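Local coordinates for Rab GDP dissociation inhibitor alpha (Naegleria fowleri, PDB 6C87), which probably binds prenylated, GDP-bound Rab GTPases, slowing their release of GDP and keeping them soluble for recycling between membranes, at residues D57-K62 / Y80-I85; A72-S77 / N357-A362; E110-E115 / F350-A355. All coordinates share one frame; numbering follows the deposited sequence.

Three contacts lie close together beside the large mixed sheet, contacts 2 and 3 on it and contact 1 on the small 53-54/82-83 pair that packs against it. The centres of contacts 1 and 2 lie about 12 Å apart, those of 2 and 3 about 15 Å, and those of 1 and 3 about 17 Å. Along the chain contacts 1 and 2 alternate, since 72-77 falls between 57-62 and 80-85, whereas contact 3 is nested inside the long loop that contact 2 closes. Tyr80 OH of contact 1 bonds Leu74 O of contact 2, and Asn81 bonds His353 O and Val354 O of contact 3, so 57-85 and 350-359 meet beside the mixed sheet.

Contact 1 (D57-K62 / Y80-I85); sequences DQMFEK and YNIDLI
No flat group crosses this apolar contact, in which Met59 meets Ile82 and Leu84; of the aromatic residues of strand 389-400, Phe391 touches Met59, and Tyr393 touches both Lys62 and Leu84. The motif is a helix laid over a small antiparallel pair, helix 56-64 against strands 53-54 and 82-83. Along 80-85 the side chains alternate. Ile82 and Leu84 start toward the helix, while Asp83 starts away from it and accepts the backbone N-H of Leu241 at OD2.

No hydrogen bond joins the two segments. Instead, a flexible thioether lies against two branched side chains, both on the strand side of the sulfur. Met59 sets off with CG anti to its carbonyl carbon (chi1 -68°) and bends again at each following torsion, folding its tail back beside the strand. Met59 CG approaches Ile82 CD1 at 3.6 Å. Further along, Met59 SD lies 3.9 Å from Ile82 CG2, the other branch of the same residue, so the isoleucine is touched on both arms. Met59 and Leu84 run past each other in opposite directions, with Met59 SD 3.9 Å from Leu84 CD2.

One turn later on the helix, Lys62 brings in its aliphatic stem. Its chain is extended as far as CE and turns only at chi4 (71°). Backbone bonds from Ile82 to Leu54 and from Leu84 to Ala52 hold the strand, and Ile312 of strand 302-315 touches Ile82 and Leu84. The two methyls of Leu84 thus divide the work: CD2 meets the sulfur of Met59, and CD1 lies 4.0 Å from Lys62 CE.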
loop_
_atom_site.group_PDB
_atom_site.type_symbol
_atom_site.label_atom_id
_atom_site.label_comp_id
_atom_site.label_asym_id
_atom_site.label_seq_id
_atom_site.Cartn_x
_atom_site.Cartn_y
_atom_site.Cartn_z
ATOM N N ASP A 57 0.713 45.135 20.555
ATOM C CA ASP A 57 1.686 46.154 20.164
ATOM C C ASP A 57 2.241 45.857 18.776
ATOM O O ASP A 57 2.426 46.769 17.959
ATOM C CB ASP A 57 2.835 46.223 21.172
ATOM C CG ASP A 57 2.415 46.768 22.536
ATOM O OD1 ASP A 57 3.079 46.405 23.532
ATOM O OD2 ASP A 57 1.418 47.515 22.630
ATOM N N GLN A 58 2.525 44.582 18.499
ATOM C CA GLN A 58 3.048 44.192 17.193
ATOM C C GLN A 58 2.007 44.388 16.094
ATOM O O GLN A 58 2.353 44.759 14.967
ATOM C CB GLN A 58 3.544 42.742 17.236
ATOM C CG GLN A 58 4.794 42.538 18.097
ATOM C CD GLN A 58 5.143 41.072 18.332
ATOM O OE1 GLN A 58 4.264 40.204 18.424
ATOM N NE2 GLN A 58 6.439 40.791 18.432
ATOM N N MET A 59 0.728 44.133 16.397
ATOM C CA MET A 59 -0.334 44.399 15.426
ATOM C C MET A 59 -0.404 45.884 15.091
ATOM O O MET A 59 -0.491 46.266 13.919
ATOM C CB MET A 59 -1.676 43.919 15.966
ATOM C CG MET A 59 -1.791 42.422 16.076
ATOM S SD MET A 59 -1.967 41.609 14.486
ATOM C CE MET A 59 -3.599 42.118 13.985
ATOM N N PHE A 60 -0.376 46.738 16.119
ATOM C CA PHE A 60 -0.438 48.178 15.888
ATOM C C PHE A 60 0.796 48.693 15.151
ATOM O O PHE A 60 0.682 49.591 14.311
ATOM C CB PHE A 60 -0.634 48.920 17.209
ATOM C CG PHE A 60 -2.078 49.150 17.553
ATOM C CD1 PHE A 60 -2.888 48.094 17.955
ATOM C CD2 PHE A 60 -2.637 50.415 17.449
ATOM C CE1 PHE A 60 -4.223 48.302 18.261
ATOM C CE2 PHE A 60 -3.975 50.634 17.755
ATOM C CZ PHE A 60 -4.769 49.576 18.162
ATOM N N GLU A 61 1.986 48.159 15.452
ATOM C CA GLU A 61 3.154 48.560 14.669
ATOM C C GLU A 61 2.995 48.138 13.211
ATOM O O GLU A 61 3.238 48.932 12.296
ATOM C CB GLU A 61 4.439 47.985 15.268
ATOM N N LYS A 62 2.509 46.918 12.977
ATOM C CA LYS A 62 2.405 46.416 11.611
ATOM C C LYS A 62 1.331 47.153 10.815
ATOM O O LYS A 62 1.546 47.489 9.646
ATOM C CB LYS A 62 2.135 44.908 11.629
ATOM C CG LYS A 62 1.943 44.272 10.256
ATOM C CD LYS A 62 1.848 42.759 10.346
ATOM C CE LYS A 62 1.728 42.107 8.971
ATOM N NZ LYS A 62 2.984 42.184 8.183
ATOM N N TYR A 80 -2.465 38.946 23.924
ATOM C CA TYR A 80 -2.877 38.611 22.566
ATOM C C TYR A 80 -1.839 37.731 21.886
ATOM O O TYR A 80 -0.646 38.044 21.905
ATOM C CB TYR A 80 -3.082 39.868 21.727
ATOM C CG TYR A 80 -4.330 40.649 22.028
ATOM C CD1 TYR A 80 -4.325 41.683 22.960
ATOM C CD2 TYR A 80 -5.511 40.379 21.351
ATOM C CE1 TYR A 80 -5.477 42.423 23.215
ATOM C CE2 TYR A 80 -6.662 41.104 21.597
ATOM C CZ TYR A 80 -6.644 42.124 22.529
ATOM O OH TYR A 80 -7.801 42.830 22.768
ATOM N N ASN A 81 -2.308 36.667 21.232
ATOM C CA ASN A 81 -1.484 35.810 20.379
ATOM C C ASN A 81 -2.258 35.684 19.076
ATOM O O ASN A 81 -2.939 34.685 18.837
ATOM C CB ASN A 81 -1.212 34.425 21.020
ATOM C CG ASN A 81 -0.336 34.509 22.248
ATOM O OD1 ASN A 81 0.847 34.826 22.167
ATOM N ND2 ASN A 81 -0.922 34.223 23.401
ATOM N N ILE A 82 -2.149 36.706 18.233
ATOM C CA ILE A 82 -2.983 36.822 17.044
ATOM C C ILE A 82 -2.271 36.144 15.878
ATOM O O ILE A 82 -1.258 36.640 15.377
ATOM C CB ILE A 82 -3.303 38.288 16.727
ATOM C CG1 ILE A 82 -4.138 38.902 17.853
ATOM C CG2 ILE A 82 -4.032 38.390 15.404
ATOM C CD1 ILE A 82 -4.230 40.413 17.809
ATOM N N ASP A 83 -2.808 35.005 15.447
ATOM C CA ASP A 83 -2.318 34.322 14.258
ATOM C C ASP A 83 -2.822 35.059 13.025
ATOM O O ASP A 83 -4.035 35.167 12.814
ATOM C CB ASP A 83 -2.800 32.873 14.255
ATOM C CG ASP A 83 -2.227 32.066 15.401
ATOM O OD1 ASP A 83 -1.024 32.220 15.707
ATOM O OD2 ASP A 83 -2.991 31.286 16.003
ATOM N N LEU A 84 -1.896 35.559 12.206
ATOM C CA LEU A 84 -2.293 36.333 11.032
ATOM C C LEU A 84 -3.009 35.473 9.999
ATOM O O LEU A 84 -3.805 35.994 9.207
ATOM C CB LEU A 84 -1.076 37.009 10.420
ATOM C CG LEU A 84 -0.418 38.076 11.297
ATOM C CD1 LEU A 84 0.859 38.600 10.648
ATOM C CD2 LEU A 84 -1.398 39.197 11.530
ATOM N N ILE A 85 -2.735 34.171 9.978
ATOM C CA ILE A 85 -3.436 33.250 9.086
ATOM C C ILE A 85 -4.002 32.101 9.915
ATOM O O ILE A 85 -3.412 31.012 9.971
ATOM C CB ILE A 85 -2.519 32.757 7.958
ATOM C CG1 ILE A 85 -1.931 33.957 7.200
ATOM C CG2 ILE A 85 -3.302 31.853 7.016
ATOM C CD1 ILE A 85 -1.005 33.602 6.037
#

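Contact 2 (A72-S77 / N357-A362); sequences ASLGRS and NGKYIA
Two bends carry the ammonium group of Lys359 to the backbone of Ser73: CG stands anti to the carbonyl carbon (chi1 -70°), the chain turns at once at chi2 (-65°), runs nearly straight through chi3, and turns again at chi4. NZ then donates to Ser73 O at 2.8 Å, lying in the carbonyl plane. The C=O...N angle of 145° puts the donor well off the C=O line.

Ser73 belongs to a short 3-10 turn, 72-74. The turn is closed by Gly75 N, which donates to Ala72 O at 3.0 Å. A positive group beside the carbonyls of this turn would be favoured electrostatically. Lys359 CE also passes 3.5 Å from Leu74 O, a carbonyl already bonded to the hydroxyl of Tyr80. On the apolar side, the Leu74 and Lys359 side chains cross at about a right angle, with CD2 4.1 Å from CE. Gly75 follows with a positive phi, a conformation suited to glycine, and leads the chain out of the turn.

Leu74 touches Leu56 and Phe60 of helix 56-64 and Ile314 of strand 302-315. Lys359 rests on the same Ile314, so the turn touches helix 56-64, strand 302-315 and the residue that leads into its antiparallel partner, strand 360-367.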
loop_
_atom_site.group_PDB
_atom_site.type_symbol
_atom_site.label_atom_id
_atom_site.label_comp_id
_atom_site.label_asym_id
_atom_site.label_seq_id
_atom_site.Cartn_x
_atom_site.Cartn_y
_atom_site.Cartn_z
ATOM N N ALA A 72 -5.983 51.533 25.854
ATOM C CA ALA A 72 -6.069 50.688 27.038
ATOM C C ALA A 72 -7.318 49.813 27.024
ATOM O O ALA A 72 -7.307 48.706 27.571
ATOM C CB ALA A 72 -6.036 51.566 28.291
ATOM N N SER A 73 -8.387 50.268 26.369
ATOM C CA SER A 73 -9.635 49.516 26.338
ATOM C C SER A 73 -9.496 48.150 25.666
ATOM O O SER A 73 -10.361 47.287 25.853
ATOM C CB SER A 73 -10.697 50.346 25.617
ATOM O OG SER A 73 -10.325 50.576 24.265
ATOM N N LEU A 74 -8.430 47.932 24.896
ATOM C CA LEU A 74 -8.220 46.647 24.246
ATOM C C LEU A 74 -7.578 45.614 25.155
ATOM O O LEU A 74 -7.566 44.433 24.795
ATOM C CB LEU A 74 -7.375 46.826 22.990
ATOM C CG LEU A 74 -8.104 47.521 21.847
ATOM C CD1 LEU A 74 -7.118 47.803 20.729
ATOM C CD2 LEU A 74 -9.266 46.651 21.347
ATOM N N GLY A 75 -7.034 46.023 26.300
ATOM C CA GLY A 75 -6.452 45.083 27.234
ATOM C C GLY A 75 -4.955 44.944 27.058
ATOM O O GLY A 75 -4.312 45.659 26.287
ATOM N N ARG A 76 -4.400 43.974 27.785
ATOM C CA ARG A 76 -2.954 43.788 27.813
ATOM C C ARG A 76 -2.429 43.284 26.478
ATOM O O ARG A 76 -2.883 42.259 25.965
ATOM C CB ARG A 76 -2.564 42.802 28.904
ATOM C CG ARG A 76 -2.286 43.436 30.215
ATOM C CD ARG A 76 -1.568 42.464 31.118
ATOM N NE ARG A 76 -0.143 42.316 30.817
ATOM C CZ ARG A 76 0.786 43.203 31.162
ATOM N NH1 ARG A 76 0.436 44.318 31.793
ATOM N NH2 ARG A 76 2.059 42.980 30.863
ATOM N N SER A 77 -1.441 43.993 25.937
ATOM C CA SER A 77 -0.905 43.633 24.634
ATOM C C SER A 77 -0.380 42.205 24.638
ATOM O O SER A 77 -0.605 41.444 23.688
ATOM C CB SER A 77 0.202 44.607 24.240
ATOM O OG SER A 77 0.950 44.084 23.160
ATOM N N ASN A 357 -9.212 38.251 28.617
ATOM C CA ASN A 357 -10.538 37.869 29.084
ATOM C C ASN A 357 -11.582 38.867 28.606
ATOM O O ASN A 357 -11.441 40.079 28.805
ATOM C CB ASN A 357 -10.556 37.785 30.604
ATOM C CG ASN A 357 -10.625 36.367 31.107
ATOM O OD1 ASN A 357 -11.314 35.523 30.531
ATOM N ND2 ASN A 357 -9.939 36.102 32.212
ATOM N N GLY A 358 -12.637 38.347 27.984
ATOM C CA GLY A 358 -13.691 39.164 27.425
ATOM C C GLY A 358 -13.459 39.619 26.003
ATOM O O GLY A 358 -14.315 40.322 25.445
ATOM N N LYS A 359 -12.352 39.218 25.385
ATOM C CA LYS A 359 -12.038 39.617 24.024
ATOM C C LYS A 359 -12.123 38.420 23.088
ATOM O O LYS A 359 -11.865 37.275 23.474
ATOM C CB LYS A 359 -10.650 40.267 23.933
ATOM C CG LYS A 359 -10.549 41.653 24.576
ATOM C CD LYS A 359 -11.440 42.661 23.833
ATOM C CE LYS A 359 -10.987 44.115 24.016
ATOM N NZ LYS A 359 -11.086 44.621 25.419
ATOM N N TYR A 360 -12.502 38.706 21.852
ATOM C CA TYR A 360 -12.668 37.705 20.814
ATOM C C TYR A 360 -11.909 38.167 19.578
ATOM O O TYR A 360 -11.894 39.361 19.257
ATOM C CB TYR A 360 -14.165 37.493 20.477
ATOM C CG TYR A 360 -15.063 37.168 21.671
ATOM C CD1 TYR A 360 -15.406 38.155 22.597
ATOM C CD2 TYR A 360 -15.595 35.885 21.855
ATOM C CE1 TYR A 360 -16.220 37.877 23.684
ATOM C CE2 TYR A 360 -16.425 35.598 22.950
ATOM C CZ TYR A 360 -16.732 36.611 23.855
ATOM O OH TYR A 360 -17.546 36.372 24.941
ATOM N N ILE A 361 -11.257 37.226 18.905
ATOM C CA ILE A 361 -10.607 37.466 17.624
ATOM C C ILE A 361 -11.460 36.790 16.564
ATOM O O ILE A 361 -11.648 35.567 16.599
ATOM C CB ILE A 361 -9.177 36.910 17.577
ATOM C CG1 ILE A 361 -8.370 37.298 18.815
ATOM C CG2 ILE A 361 -8.495 37.391 16.308
ATOM C CD1 ILE A 361 -8.237 38.786 19.029
ATOM N N ALA A 362 -12.019 37.578 15.656
ATOM C CA ALA A 362 -12.776 37.057 14.524
ATOM C C ALA A 362 -12.052 37.492 13.264
ATOM O O ALA A 362 -11.837 38.690 13.043
ATOM C CB ALA A 362 -14.228 37.546 14.528
#

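Contact 3 (E110-E115 / F350-A355); sequences EFALVE and FTHHVA
A water molecule joins Glu115 to Thr351, donating to Glu115 OE2 at 2.7 Å and sitting at the same distance from Thr351 OG1. Each polar end has a direct partner besides: Glu115 OE1 receives the backbone N-H of Lys326, and Thr351 OG1 is bonded to Ser349 OG. The two side chains approach from opposite directions, and Thr351 CG2 comes within 4.1 Å of Glu115 OE2.

Beside this bridge, His352 turns the edge of its imidazole to the strand. CG lies anti to the carbonyl carbon (chi1 -73°), and chi2 of 92° swings the ring so that NE2 faces the backbone of 111-113. NE2 donates to Ala112 O, which lies in the ring plane; the bond is weak, being long at 3.4 Å, though nearly straight at 165°. Leu113 O lies near the same plane, 3.3 Å from His352 CE1. The methyl CB of Ala112 is 3.5 Å from His352 NE2, so the histidine tip meets both backbone and side chain of that residue. Tyr236 meets the ring edge-to-face.

Phe111, next to this site, forms backbone hydrogen bonds with the second subunit. Within the chain, the contact is that of a hairpin connection: 350-355 is the first part of the link between the antiparallel strands 343-349 and 360-367, and it lies against strand 111-121 of the same mixed sheet.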
loop_
_atom_site.group_PDB
_atom_site.type_symbol
_atom_site.label_atom_id
_atom_site.label_comp_id
_atom_site.label_asym_id
_atom_site.label_seq_id
_atom_site.Cartn_x
_atom_site.Cartn_y
_atom_site.Cartn_z
ATOM N N GLU A 110 -1.193 21.343 23.951
ATOM C CA GLU A 110 -2.585 20.994 24.189
ATOM C C GLU A 110 -3.463 21.458 23.031
ATOM O O GLU A 110 -3.415 22.629 22.636
ATOM C CB GLU A 110 -3.099 21.604 25.493
ATOM C CG GLU A 110 -4.580 21.325 25.711
ATOM C CD GLU A 110 -5.135 21.984 26.953
ATOM O OE1 GLU A 110 -4.340 22.567 27.728
ATOM O OE2 GLU A 110 -6.373 21.931 27.140
ATOM N N PHE A 111 -4.294 20.554 22.516
ATOM C CA PHE A 111 -5.330 20.910 21.557
ATOM C C PHE A 111 -6.645 21.071 22.307
ATOM O O PHE A 111 -7.015 20.213 23.116
ATOM C CB PHE A 111 -5.465 19.854 20.456
ATOM C CG PHE A 111 -4.337 19.868 19.470
ATOM C CD1 PHE A 111 -4.202 20.909 18.571
ATOM C CD2 PHE A 111 -3.402 18.845 19.445
ATOM C CE1 PHE A 111 -3.154 20.931 17.656
ATOM C CE2 PHE A 111 -2.352 18.863 18.534
ATOM C CZ PHE A 111 -2.228 19.907 17.641
ATOM N N ALA A 112 -7.338 22.176 22.041
ATOM C CA ALA A 112 -8.623 22.481 22.652
ATOM C C ALA A 112 -9.710 22.552 21.591
ATOM O O ALA A 112 -9.453 22.915 20.436
ATOM C CB ALA A 112 -8.563 23.796 23.424
ATOM N N LEU A 113 -10.931 22.200 21.989
ATOM C CA LEU A 113 -12.024 22.112 21.030
ATOM C C LEU A 113 -12.559 23.495 20.665
ATOM O O LEU A 113 -12.439 24.465 21.423
ATOM C CB LEU A 113 -13.141 21.216 21.575
ATOM C CG LEU A 113 -13.806 21.495 22.929
ATOM C CD1 LEU A 113 -15.024 22.410 22.753
ATOM C CD2 LEU A 113 -14.142 20.214 23.720
ATOM N N VAL A 114 -13.105 23.580 19.472
ATOM C CA VAL A 114 -13.822 24.749 18.992
ATOM C C VAL A 114 -15.300 24.561 19.307
ATOM O O VAL A 114 -15.858 23.472 19.110
ATOM C CB VAL A 114 -13.565 24.937 17.484
ATOM C CG1 VAL A 114 -14.361 26.103 16.936
ATOM C CG2 VAL A 114 -12.065 25.114 17.237
ATOM N N GLU A 115 -15.950 25.625 19.785
ATOM C CA GLU A 115 -17.292 25.462 20.336
ATOM C C GLU A 115 -18.396 25.480 19.284
ATOM O O GLU A 115 -19.459 24.905 19.515
ATOM C CB GLU A 115 -17.551 26.517 21.410
ATOM C CG GLU A 115 -16.697 26.288 22.645
ATOM C CD GLU A 115 -16.824 27.390 23.682
ATOM O OE1 GLU A 115 -17.876 28.067 23.729
ATOM O OE2 GLU A 115 -15.867 27.574 24.458
ATOM N N PHE A 350 -10.253 34.180 24.612
ATOM C CA PHE A 350 -9.533 33.815 25.825
ATOM C C PHE A 350 -9.518 32.310 26.049
ATOM O O PHE A 350 -8.589 31.791 26.677
ATOM C CB PHE A 350 -10.164 34.528 27.033
ATOM C CG PHE A 350 -11.690 34.615 26.978
ATOM C CD1 PHE A 350 -12.330 35.620 26.246
ATOM C CD2 PHE A 350 -12.485 33.700 27.675
ATOM C CE1 PHE A 350 -13.717 35.700 26.190
ATOM C CE2 PHE A 350 -13.884 33.784 27.628
ATOM C CZ PHE A 350 -14.497 34.790 26.882
ATOM N N THR A 351 -10.525 31.588 25.539
ATOM C CA THR A 351 -10.604 30.151 25.789
ATOM C C THR A 351 -9.473 29.382 25.125
ATOM O O THR A 351 -9.179 28.256 25.545
ATOM C CB THR A 351 -11.954 29.564 25.340
ATOM O OG1 THR A 351 -12.201 29.862 23.959
ATOM C CG2 THR A 351 -13.086 30.078 26.210
ATOM N N HIS A 352 -8.837 29.953 24.104
ATOM C CA HIS A 352 -7.618 29.383 23.555
ATOM C C HIS A 352 -6.388 30.203 23.926
ATOM O O HIS A 352 -5.302 29.951 23.395
ATOM C CB HIS A 352 -7.745 29.240 22.038
ATOM C CG HIS A 352 -8.655 28.126 21.617
ATOM N ND1 HIS A 352 -10.000 28.313 21.366
ATOM C CD2 HIS A 352 -8.426 26.799 21.462
ATOM C CE1 HIS A 352 -10.547 27.158 21.032
ATOM N NE2 HIS A 352 -9.616 26.222 21.089
ATOM N N HIS A 353 -6.536 31.150 24.861
ATOM C CA HIS A 353 -5.456 32.030 25.314
ATOM C C HIS A 353 -4.795 32.762 24.150
ATOM O O HIS A 353 -3.569 32.861 24.065
ATOM C CB HIS A 353 -4.412 31.274 26.129
ATOM C CG HIS A 353 -4.875 30.919 27.500
ATOM N ND1 HIS A 353 -5.299 29.653 27.835
ATOM C CD2 HIS A 353 -5.043 31.680 28.605
ATOM C CE1 HIS A 353 -5.672 29.640 29.103
ATOM N NE2 HIS A 353 -5.534 30.860 29.590
ATOM N N VAL A 354 -5.616 33.257 23.229
ATOM C CA VAL A 354 -5.141 34.143 22.173
ATOM C C VAL A 354 -5.612 35.583 22.355
ATOM O O VAL A 354 -5.176 36.462 21.593
ATOM C CB VAL A 354 -5.520 33.605 20.777
ATOM C CG1 VAL A 354 -4.915 32.213 20.592
ATOM C CG2 VAL A 354 -7.046 33.557 20.601
ATOM N N ALA A 355 -6.476 35.854 23.328
ATOM C CA ALA A 355 -6.981 37.197 23.567
ATOM C C ALA A 355 -7.220 37.355 25.054
ATOM O O ALA A 355 -7.437 36.362 25.759
ATOM C CB ALA A 355 -8.275 37.454 22.784
HETATM O O HOH W 1 -13.634 27.799 22.989
#